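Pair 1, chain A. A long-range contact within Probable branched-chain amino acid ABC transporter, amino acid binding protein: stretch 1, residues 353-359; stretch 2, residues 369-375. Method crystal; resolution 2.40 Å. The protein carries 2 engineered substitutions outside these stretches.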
# COMPACT_ATOMS: atom_id res chain seq x y z
N ALA A 353 -9.59 -14.35 21.90
CA ALA A 353 -9.92 -13.33 22.85
C ALA A 353 -11.40 -12.96 22.74
O ALA A 353 -11.80 -12.17 21.89
CB ALA A 353 -9.07 -12.10 22.56
N GLU A 354 -12.22 -13.52 23.62
CA GLU A 354 -13.65 -13.30 23.56
C GLU A 354 -14.10 -11.92 24.13
O GLU A 354 -15.25 -11.51 23.95
CB GLU A 354 -14.39 -14.49 24.22
CG GLU A 354 -14.38 -14.57 25.76
CD GLU A 354 -12.99 -14.82 26.42
OE1 GLU A 354 -12.00 -15.21 25.72
OE2 GLU A 354 -12.93 -14.62 27.67
N GLY A 355 -13.22 -11.22 24.83
CA GLY A 355 -13.54 -9.88 25.32
C GLY A 355 -13.15 -8.76 24.35
O GLY A 355 -12.26 -8.91 23.48
N LEU A 356 -13.85 -7.64 24.50
CA LEU A 356 -13.59 -6.44 23.72
C LEU A 356 -13.88 -5.27 24.65
O LEU A 356 -14.41 -5.48 25.75
CB LEU A 356 -14.43 -6.39 22.42
CG LEU A 356 -15.94 -6.61 22.51
CD1 LEU A 356 -16.61 -5.53 23.27
CD2 LEU A 356 -16.53 -6.67 21.13
N ARG A 357 -13.48 -4.07 24.23
CA ARG A 357 -13.87 -2.86 24.92
C ARG A 357 -14.35 -1.84 23.89
O ARG A 357 -14.16 -2.02 22.68
CB ARG A 357 -12.67 -2.22 25.68
CG ARG A 357 -11.85 -3.14 26.60
CD ARG A 357 -10.68 -2.39 27.17
NE ARG A 357 -9.57 -2.29 26.22
CZ ARG A 357 -8.40 -1.70 26.48
NH1 ARG A 357 -8.18 -1.15 27.69
NH2 ARG A 357 -7.44 -1.65 25.53
N ILE A 358 -15.03 -0.81 24.38
CA ILE A 358 -15.27 0.37 23.58
C ILE A 358 -14.25 1.44 24.00
O ILE A 358 -14.04 1.69 25.20
CB ILE A 358 -16.71 0.90 23.79
CG1 ILE A 358 -17.77 -0.21 23.63
CG2 ILE A 358 -17.02 2.16 22.97
CD1 ILE A 358 -17.76 -0.90 22.40
N LEU A 359 -13.60 2.04 23.01
CA LEU A 359 -12.66 3.13 23.29
C LEU A 359 -13.18 4.40 22.62
O LEU A 359 -13.91 4.32 21.63
CB LEU A 359 -11.24 2.79 22.82
CG LEU A 359 -10.74 1.42 23.37
CD1 LEU A 359 -10.99 0.21 22.50
CD2 LEU A 359 -9.30 1.41 23.77
N VAL A 369 -13.15 3.53 27.44
CA VAL A 369 -14.25 3.96 28.28
C VAL A 369 -15.04 2.73 28.79
O VAL A 369 -16.16 2.90 29.26
CB VAL A 369 -15.18 4.96 27.55
CG1 VAL A 369 -14.46 6.25 27.27
CG2 VAL A 369 -15.74 4.36 26.25
N THR A 370 -14.49 1.52 28.65
CA THR A 370 -15.06 0.33 29.34
C THR A 370 -13.96 -0.62 29.86
O THR A 370 -12.76 -0.47 29.56
CB THR A 370 -16.13 -0.50 28.50
OG1 THR A 370 -15.52 -1.07 27.35
CG2 THR A 370 -17.30 0.31 28.07
N GLU A 371 -14.38 -1.56 30.70
CA GLU A 371 -13.62 -2.75 31.04
C GLU A 371 -13.87 -3.82 29.94
O GLU A 371 -14.83 -3.71 29.18
CB GLU A 371 -14.13 -3.23 32.38
CG GLU A 371 -13.20 -2.94 33.54
CD GLU A 371 -12.30 -4.18 33.84
OE1 GLU A 371 -12.63 -5.32 33.35
OE2 GLU A 371 -11.27 -4.01 34.54
N PRO A 372 -12.97 -4.83 29.82
CA PRO A 372 -13.24 -5.88 28.83
C PRO A 372 -14.58 -6.53 29.13
O PRO A 372 -14.85 -6.76 30.30
CB PRO A 372 -12.12 -6.86 29.05
CG PRO A 372 -10.94 -5.96 29.54
CD PRO A 372 -11.62 -4.98 30.42
N PHE A 373 -15.41 -6.80 28.11
CA PHE A 373 -16.67 -7.48 28.29
C PHE A 373 -17.07 -8.33 27.05
O PHE A 373 -16.54 -8.11 25.95
CB PHE A 373 -17.78 -6.48 28.70
CG PHE A 373 -18.24 -5.53 27.58
CD1 PHE A 373 -19.42 -5.78 26.89
CD2 PHE A 373 -17.49 -4.37 27.25
CE1 PHE A 373 -19.87 -4.93 25.85
CE2 PHE A 373 -17.88 -3.50 26.19
CZ PHE A 373 -19.08 -3.79 25.48
N THR A 374 -17.95 -9.31 27.26
CA THR A 374 -18.56 -10.09 26.17
C THR A 374 -20.00 -9.68 26.06
O THR A 374 -20.61 -9.26 27.06
CB THR A 374 -18.50 -11.62 26.40
OG1 THR A 374 -19.25 -11.97 27.56
CG2 THR A 374 -17.04 -12.11 26.54
N SER A 375 -20.57 -9.74 24.86
CA SER A 375 -21.97 -9.33 24.67
C SER A 375 -22.94 -10.53 24.72
O SER A 375 -23.03 -11.29 23.77
CB SER A 375 -22.18 -8.55 23.38
OG SER A 375 -23.58 -8.37 23.15
O HOH W 1 -9.72 -0.88 30.19

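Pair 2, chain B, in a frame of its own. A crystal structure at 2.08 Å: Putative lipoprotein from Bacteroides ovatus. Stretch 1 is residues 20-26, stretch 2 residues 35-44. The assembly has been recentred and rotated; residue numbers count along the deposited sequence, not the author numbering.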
# COMPACT_ATOMS: atom_id res chain seq x y z
N SER B 20 -27.91 -6.09 -1.23
CA SER B 20 -28.44 -4.87 -0.60
C SER B 20 -28.36 -4.87 0.94
O SER B 20 -28.41 -3.80 1.52
CB SER B 20 -29.88 -4.61 -1.05
OG SER B 20 -30.74 -5.68 -0.69
N THR B 21 -28.18 -6.04 1.61
CA THR B 21 -28.10 -6.04 3.08
C THR B 21 -26.68 -5.79 3.56
O THR B 21 -26.48 -5.37 4.71
CB THR B 21 -28.64 -7.33 3.69
OG1 THR B 21 -28.87 -7.08 5.08
CG2 THR B 21 -27.66 -8.52 3.55
N LEU B 22 -25.70 -6.11 2.72
CA LEU B 22 -24.29 -5.98 3.08
C LEU B 22 -23.93 -4.52 3.34
O LEU B 22 -24.55 -3.60 2.78
CB LEU B 22 -23.39 -6.61 2.01
CG LEU B 22 -23.81 -8.01 1.55
CD1 LEU B 22 -22.92 -8.48 0.44
CD2 LEU B 22 -23.77 -8.99 2.68
N VAL B 23 -22.98 -4.30 4.26
CA VAL B 23 -22.62 -2.95 4.68
C VAL B 23 -21.16 -2.60 4.32
O VAL B 23 -20.33 -3.48 4.10
CB VAL B 23 -22.91 -2.74 6.21
CG1 VAL B 23 -24.39 -2.94 6.53
CG2 VAL B 23 -22.03 -3.65 7.08
N ASN B 24 -20.87 -1.30 4.33
CA ASN B 24 -19.52 -0.80 4.09
C ASN B 24 -19.08 -0.02 5.30
O ASN B 24 -19.88 0.72 5.86
CB ASN B 24 -19.51 0.05 2.83
CG ASN B 24 -19.78 -0.76 1.60
OD1 ASN B 24 -19.20 -1.82 1.38
ND2 ASN B 24 -20.72 -0.31 0.80
N VAL B 25 -17.83 -0.23 5.76
CA VAL B 25 -17.27 0.44 6.94
C VAL B 25 -16.13 1.35 6.47
O VAL B 25 -15.26 0.90 5.72
CB VAL B 25 -16.82 -0.57 8.02
CG1 VAL B 25 -16.27 0.15 9.26
CG2 VAL B 25 -17.97 -1.52 8.39
N TYR B 26 -16.15 2.63 6.89
CA TYR B 26 -15.18 3.66 6.51
C TYR B 26 -14.51 4.29 7.74
O TYR B 26 -15.12 4.34 8.81
CB TYR B 26 -15.89 4.80 5.73
CG TYR B 26 -16.65 4.34 4.49
CD1 TYR B 26 -17.95 3.85 4.59
CD2 TYR B 26 -16.07 4.42 3.23
CE1 TYR B 26 -18.62 3.38 3.47
CE2 TYR B 26 -16.74 3.95 2.10
CZ TYR B 26 -18.02 3.45 2.22
OH TYR B 26 -18.70 3.02 1.10
N SER B 35 -11.24 5.80 2.07
CA SER B 35 -11.48 5.62 3.50
C SER B 35 -12.18 4.28 3.83
O SER B 35 -12.31 3.97 5.01
CB SER B 35 -12.27 6.81 4.06
OG SER B 35 -13.67 6.68 3.85
N LEU B 36 -12.61 3.49 2.80
CA LEU B 36 -13.22 2.17 3.04
C LEU B 36 -12.19 1.25 3.69
O LEU B 36 -11.05 1.14 3.21
CB LEU B 36 -13.73 1.55 1.73
CG LEU B 36 -14.68 0.38 1.87
CD1 LEU B 36 -15.81 0.51 0.91
CD2 LEU B 36 -13.95 -0.95 1.61
N LEU B 37 -12.59 0.62 4.80
CA LEU B 37 -11.75 -0.32 5.55
C LEU B 37 -12.16 -1.76 5.23
O LEU B 37 -11.31 -2.62 5.04
CB LEU B 37 -11.91 -0.06 7.04
CG LEU B 37 -11.49 1.32 7.53
CD1 LEU B 37 -11.99 1.53 8.92
CD2 LEU B 37 -9.96 1.49 7.47
N VAL B 38 -13.48 -2.01 5.19
CA VAL B 38 -14.04 -3.34 4.91
C VAL B 38 -15.36 -3.11 4.15
O VAL B 38 -16.16 -2.25 4.52
CB VAL B 38 -14.15 -4.25 6.18
CG1 VAL B 38 -15.14 -3.72 7.20
CG2 VAL B 38 -14.46 -5.70 5.82
N GLY B 39 -15.51 -3.81 3.03
CA GLY B 39 -16.67 -3.71 2.15
C GLY B 39 -17.49 -4.97 2.08
O GLY B 39 -16.98 -6.06 2.39
N ASP B 40 -18.78 -4.82 1.68
CA ASP B 40 -19.79 -5.87 1.48
C ASP B 40 -19.81 -6.91 2.63
O ASP B 40 -19.74 -8.12 2.40
CB ASP B 40 -19.58 -6.55 0.09
CG ASP B 40 -19.93 -5.64 -1.07
OD1 ASP B 40 -20.93 -4.90 -0.97
OD2 ASP B 40 -19.21 -5.68 -2.09
N VAL B 41 -19.95 -6.40 3.87
CA VAL B 41 -19.96 -7.15 5.12
C VAL B 41 -21.37 -7.56 5.50
O VAL B 41 -22.24 -6.71 5.60
CB VAL B 41 -19.35 -6.28 6.25
CG1 VAL B 41 -19.25 -7.04 7.57
CG2 VAL B 41 -17.99 -5.73 5.84
N LEU B 42 -21.57 -8.86 5.76
CA LEU B 42 -22.86 -9.35 6.23
C LEU B 42 -22.90 -9.20 7.75
O LEU B 42 -21.99 -9.66 8.45
CB LEU B 42 -23.06 -10.82 5.79
CG LEU B 42 -24.19 -11.61 6.44
CD1 LEU B 42 -25.56 -11.05 6.07
CD2 LEU B 42 -24.10 -13.06 6.06
N VAL B 43 -23.95 -8.53 8.27
CA VAL B 43 -24.12 -8.35 9.71
C VAL B 43 -25.42 -9.03 10.10
O VAL B 43 -26.49 -8.47 9.90
CB VAL B 43 -24.08 -6.88 10.20
CG1 VAL B 43 -24.14 -6.80 11.73
CG2 VAL B 43 -22.84 -6.15 9.68
N LYS B 44 -25.31 -10.26 10.61
CA LYS B 44 -26.45 -11.05 11.10
C LYS B 44 -26.37 -10.95 12.62
O LYS B 44 -25.43 -11.48 13.22
CB LYS B 44 -26.41 -12.50 10.57
CG LYS B 44 -27.68 -13.29 10.84
CD LYS B 44 -27.41 -14.78 10.89
CE LYS B 44 -28.60 -15.53 11.45
NZ LYS B 44 -28.23 -16.91 11.86
O HOH W 2 -25.75 -7.06 6.69

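Two short segments running antiparallel can keep one backbone arrangement while their side chains change almost completely, and pairs 1 and 2 illustrate the principle: fourteen central residues superpose with an RMSD of 1.0 Å. Each pair is anchored by a reciprocal couple of backbone hydrogen bonds. In pair 1, Leu A356 N donates to Phe A373 O (3.1 Å) and Phe A373 N to Leu A356 O (2.9 Å); at the matching positions of pair 2, Val B23 N donates to Val B41 O (2.9 Å) and Val B41 N to Val B23 O (3.0 Å). A second shared bond lies further along, from Val A369 N to Ile A358 O (3.0 Å) and from Leu B37 N to Val B25 O (2.8 Å). Even the CA-H...O contact recurs, with Gly A355 CA 3.5 Å from Phe A373 O and Leu B22 CA 3.3 Å from Val B41 O.

Between these anchors the pairs differ in detail; in pair 2 the register shifts by one residue between Val B23 and Val B25, a beta bulge. Ile A358 and Val B25 match, as do Thr A370 and Val B38, yet the amide of the first residue finds different acceptors. Ile A358 N donates to the side-chain oxygen Thr A370 OG1 (3.0 Å), whereas Val B25 N donates to the backbone oxygen Val B38 O (2.9 Å). In pair 2 the side-chain acceptor instead comes from stretch 1: Asn B24 OD1 receives the amide Asp B40 N at 3.0 Å. Its counterpart, Arg A357, lays CG 3.8 Å from Pro A372 CA, and Pro A372, matching Asp B40, has no amide hydrogen to offer. The arginine reaches on to a water, which accepts from Arg A357 NH1 (2.9 Å) and donates to Thr A370 O (3.1 Å).

The apolar packing is also redistributed. The broad Phe A373 ring takes Leu A356 CD1 over one face, 4.0 Å from the ring centroid, and Ile A358 CG1 at its edge, 4.2 Å from CE2. Pair 2 uses smaller branched residues on a common sheet face: Val B23 CG2 lies 3.8 Å from Val B41 CB, while Val B25 CB meets Val B38 CG1 at 3.7 Å. Val B23 CG2 also touches Val B43 CG2 (3.7 Å). Where pair 1 has Gly A355, pair 2 has Leu B22, whose CD2 packs 3.7 Å from Leu B42 CB; in pair 1 Thr A374, the match of Leu B42, brings CG2 within 3.7 Å of Glu A354 CG. The shared element is thus the backbone frame, which accommodates quite different side-chain solutions.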